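Putative Phosphate (Eubacterium rectale, PDB 3DAO) is probably a phosphatase of the haloacid dehalogenase-like hydrolase family, removing phosphate from a substrate that has not been identified. Local coordinates at residues 96-101 and 216-221; 59-64 and 81-86; 126-131 and 165-170. All coordinates share one frame; numbering follows the deposited sequence.

Contact 1. Residues 96-101 and 216-221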
loop_
_atom_site.group_PDB
_atom_site.type_symbol
_atom_site.label_atom_id
_atom_site.label_comp_id
_atom_site.label_asym_id
_atom_site.label_seq_id
_atom_site.Cartn_x
_atom_site.Cartn_y
_atom_site.Cartn_z
ATOM N N ILE A 96 5.942 -14.590 -4.367
ATOM C CA ILE A 96 6.138 -13.198 -4.709
ATOM C C ILE A 96 6.426 -13.175 -6.175
ATOM O O ILE A 96 7.262 -13.938 -6.655
ATOM C CB ILE A 96 7.280 -12.567 -3.849
ATOM C CG1 ILE A 96 6.835 -12.542 -2.382
ATOM C CG2 ILE A 96 7.650 -11.184 -4.354
ATOM C CD1 ILE A 96 7.843 -12.000 -1.417
ATOM N N LEU A 97 5.697 -12.329 -6.904
ATOM C CA LEU A 97 5.881 -12.209 -8.329
ATOM C C LEU A 97 6.876 -11.140 -8.658
ATOM O O LEU A 97 7.670 -11.268 -9.578
ATOM C CB LEU A 97 4.579 -11.895 -9.040
ATOM C CG LEU A 97 3.534 -13.004 -8.874
ATOM C CD1 LEU A 97 2.311 -12.521 -9.577
ATOM C CD2 LEU A 97 4.019 -14.376 -9.388
ATOM N N LYS A 98 6.784 -10.056 -7.913
ATOM C CA LYS A 98 7.590 -8.875 -8.167
ATOM C C LYS A 98 7.711 -8.017 -6.930
ATOM O O LYS A 98 6.713 -7.758 -6.262
ATOM C CB LYS A 98 6.872 -8.075 -9.246
ATOM C CG LYS A 98 7.434 -6.705 -9.576
ATOM C CD LYS A 98 8.634 -6.790 -10.415
ATOM C CE LYS A 98 8.965 -5.438 -10.993
ATOM N NZ LYS A 98 10.289 -5.440 -11.643
ATOM N N THR A 99 8.926 -7.577 -6.638
ATOM C CA THR A 99 9.155 -6.595 -5.567
ATOM C C THR A 99 9.852 -5.381 -6.165
ATOM O O THR A 99 10.492 -5.460 -7.212
ATOM C CB THR A 99 9.966 -7.152 -4.408
ATOM O OG1 THR A 99 11.308 -7.370 -4.825
ATOM C CG2 THR A 99 9.415 -8.479 -3.932
ATOM N N TYR A 100 9.674 -4.243 -5.531
ATOM C CA TYR A 100 10.294 -3.010 -5.977
ATOM C C TYR A 100 11.195 -2.521 -4.840
ATOM O O TYR A 100 10.865 -1.603 -4.107
ATOM C CB TYR A 100 9.257 -1.966 -6.337
ATOM C CG TYR A 100 8.343 -2.353 -7.472
ATOM C CD1 TYR A 100 7.225 -3.160 -7.270
ATOM C CD2 TYR A 100 8.598 -1.910 -8.753
ATOM C CE1 TYR A 100 6.375 -3.479 -8.331
ATOM C CE2 TYR A 100 7.767 -2.243 -9.828
ATOM C CZ TYR A 100 6.665 -3.030 -9.606
ATOM O OH TYR A 100 5.861 -3.356 -10.666
ATOM N N PRO A 101 12.320 -3.199 -4.652
ATOM C CA PRO A 101 13.135 -2.792 -3.513
ATOM C C PRO A 101 14.048 -1.637 -3.800
ATOM O O PRO A 101 14.258 -1.270 -4.950
ATOM C CB PRO A 101 13.958 -4.026 -3.232
ATOM C CG PRO A 101 14.179 -4.646 -4.600
ATOM C CD PRO A 101 12.902 -4.342 -5.377
ATOM N N LEU A 216 0.013 -2.461 -10.348
ATOM C CA LEU A 216 -1.182 -3.005 -11.002
ATOM C C LEU A 216 -0.919 -3.228 -12.473
ATOM O O LEU A 216 -1.336 -4.218 -13.053
ATOM C CB LEU A 216 -2.414 -2.136 -10.747
ATOM C CG LEU A 216 -3.757 -2.713 -11.152
ATOM C CD1 LEU A 216 -3.961 -4.036 -10.461
ATOM C CD2 LEU A 216 -4.911 -1.726 -10.856
ATOM N N SER A 217 -0.173 -2.315 -13.079
ATOM C CA SER A 217 0.173 -2.423 -14.496
ATOM C C SER A 217 0.996 -3.672 -14.774
ATOM O O SER A 217 0.873 -4.300 -15.825
ATOM C CB SER A 217 0.947 -1.188 -14.955
ATOM O OG SER A 217 0.129 -0.052 -14.870
ATOM N N TYR A 218 1.825 -4.025 -13.802
ATOM C CA TYR A 218 2.642 -5.223 -13.867
ATOM C C TYR A 218 1.758 -6.460 -14.047
ATOM O O TYR A 218 2.024 -7.340 -14.911
ATOM C CB TYR A 218 3.552 -5.364 -12.636
ATOM C CG TYR A 218 4.130 -6.726 -12.518
ATOM C CD1 TYR A 218 5.314 -7.061 -13.173
ATOM C CD2 TYR A 218 3.461 -7.730 -11.825
ATOM C CE1 TYR A 218 5.813 -8.334 -13.088
ATOM C CE2 TYR A 218 3.950 -8.991 -11.746
ATOM C CZ TYR A 218 5.123 -9.300 -12.390
ATOM O OH TYR A 218 5.584 -10.575 -12.296
ATOM N N LEU A 219 0.690 -6.502 -13.245
ATOM C CA LEU A 219 -0.269 -7.599 -13.306
ATOM C C LEU A 219 -1.075 -7.578 -14.590
ATOM O O LEU A 219 -1.292 -8.631 -15.202
ATOM C CB LEU A 219 -1.226 -7.624 -12.115
ATOM C CG LEU A 219 -0.679 -8.177 -10.808
ATOM C CD1 LEU A 219 -1.742 -8.091 -9.678
ATOM C CD2 LEU A 219 -0.122 -9.625 -11.000
ATOM N N ILE A 220 -1.519 -6.389 -14.984
ATOM C CA ILE A 220 -2.332 -6.250 -16.185
ATOM C C ILE A 220 -1.562 -6.814 -17.369
ATOM O O ILE A 220 -2.093 -7.610 -18.157
ATOM C CB ILE A 220 -2.743 -4.810 -16.461
ATOM C CG1 ILE A 220 -3.796 -4.369 -15.434
ATOM C CG2 ILE A 220 -3.329 -4.707 -17.866
ATOM C CD1 ILE A 220 -3.976 -2.847 -15.324
ATOM N N ASP A 221 -0.287 -6.452 -17.430
ATOM C CA ASP A 221 0.590 -6.906 -18.503
ATOM C C ASP A 221 0.796 -8.384 -18.404
ATOM O O ASP A 221 0.797 -9.070 -19.403
ATOM C CB ASP A 221 1.959 -6.262 -18.445
ATOM C CG ASP A 221 2.938 -6.909 -19.419
ATOM O OD1 ASP A 221 2.804 -6.621 -20.638
ATOM O OD2 ASP A 221 3.822 -7.699 -18.971
#
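Lys98 lays the start of its side chain over one face of the Tyr218 ring, and this CH-pi contact is the centre of the packing between edge strand 96-99 and helix 212-222. CB of Lys98 stands 3.9 Å from the centroid of the Tyr218 ring, 15° off the ring normal and displaced toward the rim at CZ. CG of Lys98 is anti to its own backbone N (chi1 173°), and a bend at chi2 carries the chain on past the CD1 and CE1 side of the ring while the ammonium end leads away from the helix. It is therefore the aliphatic part of the lysine, not its charge, that meets the aromatic face.

The apolar contacts flank this. Leu97 brings CB to 4.0 Å from CE2 of Tyr218, approaching the ring obliquely, and brings CD1 to 4.0 Å from CD2 of Leu219, the two leucine side chains crossing at about a right angle. Leu97 and Lys98 can both turn to the helix because together they form a classic beta bulge opposite Val90, which itself packs on Tyr218 and Leu219. Tyr100 reaches in from the loop after the strand, its OH resting obliquely against CB of Tyr218 in a van der Waals contact of 3.6 Å.

One pair of polar atoms comes close: the hydroxyl OH of Tyr218 lies 3.5 Å from the carbonyl O of Leu97.

With mainly carbon surfaces meeting, the contact depends on shape and dispersion: one tyrosine ring packs the helix against the bulged edge strand of the large sheet.

Contact 2. Residues 59-64 and 81-86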
loop_
_atom_site.group_PDB
_atom_site.type_symbol
_atom_site.label_atom_id
_atom_site.label_comp_id
_atom_site.label_asym_id
_atom_site.label_seq_id
_atom_site.Cartn_x
_atom_site.Cartn_y
_atom_site.Cartn_z
ATOM N N VAL A 59 -7.881 -8.523 -7.448
ATOM C CA VAL A 59 -6.650 -8.023 -6.843
ATOM C C VAL A 59 -6.937 -7.093 -5.676
ATOM O O VAL A 59 -7.658 -6.099 -5.813
ATOM C CB VAL A 59 -5.791 -7.228 -7.865
ATOM C CG1 VAL A 59 -4.431 -6.782 -7.244
ATOM C CG2 VAL A 59 -5.588 -7.967 -9.267
ATOM N N VAL A 60 -6.391 -7.463 -4.533
ATOM C CA VAL A 60 -6.393 -6.607 -3.341
ATOM C C VAL A 60 -5.144 -5.737 -3.499
ATOM O O VAL A 60 -4.034 -6.258 -3.608
ATOM C CB VAL A 60 -6.305 -7.427 -2.043
ATOM C CG1 VAL A 60 -6.347 -6.518 -0.887
ATOM C CG2 VAL A 60 -7.445 -8.448 -1.947
ATOM N N CYS A 61 -5.348 -4.425 -3.511
ATOM C CA CYS A 61 -4.307 -3.416 -3.837
ATOM C C CYS A 61 -4.324 -2.301 -2.813
ATOM O O CYS A 61 -5.162 -1.387 -2.875
ATOM C CB CYS A 61 -4.605 -2.883 -5.232
ATOM S SG CYS A 61 -3.341 -1.737 -5.852
ATOM N N SER A 62 -3.394 -2.396 -1.870
ATOM C CA SER A 62 -3.404 -1.576 -0.671
ATOM C C SER A 62 -2.079 -1.183 -0.062
ATOM O O SER A 62 -0.989 -1.666 -0.405
ATOM C CB SER A 62 -4.179 -2.411 0.371
ATOM O OG SER A 62 -4.305 -1.823 1.646
ATOM N N GLY A 63 -2.213 -0.260 0.870
ATOM C CA GLY A 63 -1.085 0.188 1.674
ATOM C C GLY A 63 -0.726 -0.855 2.702
ATOM O O GLY A 63 0.336 -0.844 3.288
ATOM N N ARG A 64 -1.653 -1.784 2.921
ATOM C CA ARG A 64 -1.465 -2.784 3.967
ATOM C C ARG A 64 -0.395 -3.797 3.644
ATOM O O ARG A 64 -0.076 -4.033 2.479
ATOM C CB ARG A 64 -2.779 -3.559 4.236
ATOM C CG ARG A 64 -3.924 -2.817 4.846
ATOM C CD ARG A 64 -4.938 -3.849 5.373
ATOM N NE ARG A 64 -6.120 -3.186 5.929
ATOM C CZ ARG A 64 -6.977 -3.769 6.737
ATOM N NH1 ARG A 64 -6.770 -5.019 7.100
ATOM N NH2 ARG A 64 -8.007 -3.087 7.199
ATOM N N LEU A 81 -5.088 -12.188 -5.910
ATOM C CA LEU A 81 -3.755 -11.587 -6.137
ATOM C C LEU A 81 -3.620 -10.403 -5.195
ATOM O O LEU A 81 -4.601 -9.755 -4.822
ATOM C CB LEU A 81 -3.550 -11.166 -7.565
ATOM C CG LEU A 81 -3.385 -12.321 -8.555
ATOM C CD1 LEU A 81 -3.322 -11.755 -9.956
ATOM C CD2 LEU A 81 -2.156 -13.134 -8.237
ATOM N N TYR A 82 -2.391 -10.175 -4.755
ATOM C CA TYR A 82 -2.102 -9.171 -3.730
ATOM C C TYR A 82 -1.037 -8.175 -4.114
ATOM O O TYR A 82 0.056 -8.532 -4.549
ATOM C CB TYR A 82 -1.610 -9.871 -2.453
ATOM C CG TYR A 82 -2.594 -10.866 -1.896
ATOM C CD1 TYR A 82 -2.656 -12.156 -2.383
ATOM C CD2 TYR A 82 -3.465 -10.516 -0.879
ATOM C CE1 TYR A 82 -3.565 -13.054 -1.885
ATOM C CE2 TYR A 82 -4.390 -11.423 -0.378
ATOM C CZ TYR A 82 -4.441 -12.679 -0.880
ATOM O OH TYR A 82 -5.383 -13.574 -0.362
ATOM N N ILE A 83 -1.406 -6.912 -3.960
ATOM C CA ILE A 83 -0.481 -5.792 -4.095
ATOM C C ILE A 83 -0.439 -5.182 -2.691
ATOM O O ILE A 83 -1.467 -4.799 -2.120
ATOM C CB ILE A 83 -0.873 -4.796 -5.195
ATOM C CG1 ILE A 83 -0.755 -5.448 -6.580
ATOM C CG2 ILE A 83 0.042 -3.526 -5.107
ATOM C CD1 ILE A 83 -1.401 -4.656 -7.705
ATOM N N THR A 84 0.764 -5.127 -2.119
ATOM C CA THR A 84 0.919 -4.737 -0.732
ATOM C C THR A 84 1.849 -3.558 -0.573
ATOM O O THR A 84 2.579 -3.179 -1.488
ATOM C CB THR A 84 1.523 -5.914 0.116
ATOM O OG1 THR A 84 2.951 -6.009 -0.059
ATOM C CG2 THR A 84 0.870 -7.278 -0.235
ATOM N N ASP A 85 1.780 -2.972 0.608
ATOM C CA ASP A 85 2.758 -1.930 0.996
ATOM C C ASP A 85 2.823 -0.804 -0.000
ATOM O O ASP A 85 3.917 -0.266 -0.308
ATOM C CB ASP A 85 4.150 -2.535 1.216
ATOM C CG ASP A 85 4.210 -3.465 2.406
ATOM O OD1 ASP A 85 3.917 -4.658 2.237
ATOM O OD2 ASP A 85 4.556 -2.995 3.520
ATOM N N GLY A 86 1.655 -0.500 -0.538
ATOM C CA GLY A 86 1.452 0.611 -1.454
ATOM C C GLY A 86 2.002 0.396 -2.843
ATOM O O GLY A 86 2.228 1.350 -3.591
#
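Val59 and Ile83 meet through their methyls on the face of the sheet that they share with Cys61 and Leu81. Strands 57-61 and 81-84 run side by side and parallel, the two outer elements of a beta-alpha-beta unit whose crossover is helix 66-72. Val59 holds CG1 anti to its backbone N (chi1 -176°), which sets that methyl 3.7 Å from CD1 of Ile83. Ile83 has CG1 anti to its carbonyl carbon (chi1 -67°), a turn that carries CD1 to Val59 and leaves CG2, the other branch, to meet SG of Cys61 at 3.9 Å. Ala215 and Leu216 of helix 212-222 pack on the same isoleucine. On the other face, Val60 and Tyr82 lie under helix 66-72, where the tyrosine ring meets Phe66 edge-to-face and its OH bonds to Lys77 O.

Val60 N donates to Leu81 O, Val60 O accepts from Ile83 N at 2.7 Å, and Ser62 N completes the parallel pattern on Ile83 O at 3.1 Å. In the loops, Gly86 N reaches Ser62 O and Asp85 N reaches Arg64 O. Ser62 OG accepts from Arg64 N in an ST turn; Thr84 OG1 donates to the anti lone pair of Asp85 OD1.

The guanidinium of Arg64 is held by Ser37 O, Ser68 OG and a salt bridge to Asp29 of a probable HAD-type DxDx(T/V) motif. Parallel strands paired by backbone bonds and faced with apolar side chains thus end in polar loops, consistent with an active site at the strand ends.

Contact 3. Residues 126-131 and 165-170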
loop_
_atom_site.group_PDB
_atom_site.type_symbol
_atom_site.label_atom_id
_atom_site.label_comp_id
_atom_site.label_asym_id
_atom_site.label_seq_id
_atom_site.Cartn_x
_atom_site.Cartn_y
_atom_site.Cartn_z
ATOM N N ALA A 126 11.965 -1.087 6.310
ATOM C CA ALA A 126 11.006 -2.200 6.232
ATOM C C ALA A 126 11.233 -3.144 5.071
ATOM O O ALA A 126 11.624 -2.742 4.003
ATOM C CB ALA A 126 9.572 -1.663 6.164
ATOM N N THR A 127 10.969 -4.417 5.345
ATOM C CA THR A 127 10.936 -5.465 4.323
ATOM C C THR A 127 9.453 -5.891 4.221
ATOM O O THR A 127 8.600 -5.374 4.957
ATOM C CB THR A 127 11.802 -6.682 4.691
ATOM O OG1 THR A 127 11.091 -7.525 5.605
ATOM C CG2 THR A 127 13.107 -6.215 5.318
ATOM N N PRO A 128 9.127 -6.824 3.319
ATOM C CA PRO A 128 7.730 -7.225 3.234
ATOM C C PRO A 128 7.228 -7.939 4.471
ATOM O O PRO A 128 6.023 -7.960 4.737
ATOM C CB PRO A 128 7.698 -8.176 2.034
ATOM C CG PRO A 128 8.885 -7.823 1.208
ATOM C CD PRO A 128 9.921 -7.274 2.171
ATOM N N ASP A 129 8.151 -8.462 5.258
ATOM C CA ASP A 129 7.806 -9.282 6.404
ATOM C C ASP A 129 7.951 -8.623 7.776
ATOM O O ASP A 129 7.261 -8.975 8.735
ATOM C CB ASP A 129 8.690 -10.522 6.384
ATOM C CG ASP A 129 8.524 -11.296 5.127
ATOM O OD1 ASP A 129 7.359 -11.583 4.802
ATOM O OD2 ASP A 129 9.539 -11.597 4.454
ATOM N N PHE A 130 8.908 -7.730 7.890
ATOM C CA PHE A 130 9.119 -7.057 9.152
ATOM C C PHE A 130 9.786 -5.732 8.943
ATOM O O PHE A 130 10.185 -5.378 7.834
ATOM C CB PHE A 130 9.924 -7.929 10.117
ATOM C CG PHE A 130 11.005 -8.710 9.452
ATOM C CD1 PHE A 130 12.146 -8.085 9.025
ATOM C CD2 PHE A 130 10.851 -10.055 9.213
ATOM C CE1 PHE A 130 13.123 -8.799 8.393
ATOM C CE2 PHE A 130 11.816 -10.764 8.574
ATOM C CZ PHE A 130 12.947 -10.140 8.159
ATOM N N CYS A 131 9.878 -5.025 10.050
ATOM C CA CYS A 131 10.426 -3.674 10.072
ATOM C C CYS A 131 11.534 -3.537 11.085
ATOM O O CYS A 131 11.359 -3.827 12.278
ATOM C CB CYS A 131 9.325 -2.688 10.382
ATOM S SG CYS A 131 9.884 -0.946 10.160
ATOM N N ASP A 165 15.790 -6.762 0.170
ATOM C CA ASP A 165 14.344 -6.563 0.250
ATOM C C ASP A 165 13.858 -5.391 1.089
ATOM O O ASP A 165 12.809 -5.489 1.692
ATOM C CB ASP A 165 13.681 -7.837 0.758
ATOM C CG ASP A 165 14.133 -8.246 2.148
ATOM O OD1 ASP A 165 15.072 -7.635 2.702
ATOM O OD2 ASP A 165 13.537 -9.197 2.715
ATOM N N ILE A 166 14.653 -4.328 1.157
ATOM C CA ILE A 166 14.202 -3.086 1.816
ATOM C C ILE A 166 13.263 -2.387 0.845
ATOM O O ILE A 166 13.648 -1.919 -0.243
ATOM C CB ILE A 166 15.375 -2.174 2.271
ATOM C CG1 ILE A 166 16.269 -2.922 3.277
ATOM C CG2 ILE A 166 14.830 -0.912 2.868
ATOM C CD1 ILE A 166 15.584 -3.464 4.466
ATOM N N ILE A 167 11.995 -2.327 1.252
ATOM C CA ILE A 167 10.943 -1.755 0.437
ATOM C C ILE A 167 10.495 -0.382 0.887
ATOM O O ILE A 167 9.854 0.360 0.134
ATOM C CB ILE A 167 9.697 -2.718 0.285
ATOM C CG1 ILE A 167 9.065 -3.032 1.644
ATOM C CG2 ILE A 167 10.075 -3.960 -0.594
ATOM C CD1 ILE A 167 7.702 -3.740 1.530
ATOM N N LYS A 168 10.918 0.004 2.088
ATOM C CA LYS A 168 10.548 1.337 2.607
ATOM C C LYS A 168 11.541 1.801 3.662
ATOM O O LYS A 168 12.001 1.018 4.460
ATOM C CB LYS A 168 9.161 1.312 3.238
ATOM C CG LYS A 168 8.717 2.685 3.820
ATOM C CD LYS A 168 7.292 2.660 4.317
ATOM C CE LYS A 168 7.121 1.757 5.533
ATOM N NZ LYS A 168 5.693 1.829 6.033
ATOM N N PHE A 169 11.877 3.080 3.576
ATOM C CA PHE A 169 12.691 3.752 4.576
ATOM C C PHE A 169 11.818 4.896 5.070
ATOM O O PHE A 169 11.308 5.698 4.282
ATOM C CB PHE A 169 14.003 4.273 4.011
ATOM C CG PHE A 169 14.795 5.108 5.013
ATOM C CD1 PHE A 169 15.725 4.532 5.820
ATOM C CD2 PHE A 169 14.584 6.465 5.117
ATOM C CE1 PHE A 169 16.433 5.278 6.752
ATOM C CE2 PHE A 169 15.312 7.219 6.033
ATOM C CZ PHE A 169 16.238 6.605 6.841
ATOM N N THR A 170 11.648 4.947 6.379
ATOM C CA THR A 170 10.778 5.908 7.006
ATOM C C THR A 170 11.459 6.733 8.085
ATOM O O THR A 170 12.155 6.198 8.955
ATOM C CB THR A 170 9.601 5.161 7.672
ATOM O OG1 THR A 170 8.806 4.525 6.645
ATOM C CG2 THR A 170 8.697 6.111 8.482
HETATM O O HOH W 1 11.606 -9.887 4.661
#
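Ala126 pairs with Lys168 where strand 122-126 ends, in the smaller, six-stranded domain that is probably the cap, as in related HAD phosphatases. Its N donates almost straight to Lys168 O at 2.8 Å. The carbonyl O of Ala126 takes its main bond from Ile167 N, also at 2.8 Å, and a weak one from Lys168 N; with two residues facing one, this is a classic beta bulge.

Thr127 turns the chain out of the strand. Its CA points a hydrogen at Asp165 O, 3.2 Å away, and its CG2 touches CD1 of Ile166 (3.8 Å) and OD1 of Asp165 (3.6 Å). The hydroxyl sits between the backbone N and carbonyl carbon (chi1 80°), facing back into its own loop, and there OG1 accepts from Asp129 N and Phe130 N, making an ST turn and an ST motif.

Pro128 follows, with CD 3.4 Å from Asp165 O; Val89 touches both Pro128 and Ile167. Asp129 joins through a water that accepts from Thr127 OG1 at 2.6 Å. Phe130 closes the loop, its O accepting from Thr127 N; OG1 of Thr127 lies over one face of its ring, toward the rim.

The water donates to OD2 of both Asp129 and Asp165, atoms 5.0 Å apart, and probably eases their repulsion. Arg163, salt-bridged to Asp165 OD2, probably offsets part of that charge. The turn of the beta hairpin 122-133 is thus joined to segment 165-170 by backbone bonds and a bridging water.

How the contacts relate
Contacts 2 and 3 are both partly buried, 2 nearer the centre of the chain, while contact 1 lies near the surface over the same large sheet as contact 2; those two meet where Leu219 and Leu216 of helix 212-222 pack on Val59, Leu81 and Ile83. Contact 3 belongs to the separate six-stranded sheet. It reaches contact 2 through CD1 of Ile167, 3.6 Å from CG of Asp85, and contact 1 through Pro101 beside Ile166. Contacts 1 and 3 share a classic bulge, but chemistry follows place: carbon packing on a helix at the sheet's edge, regular parallel backbone bonding in its interior, and carboxylates joined by a bridging water where the other sheet gives way to loop.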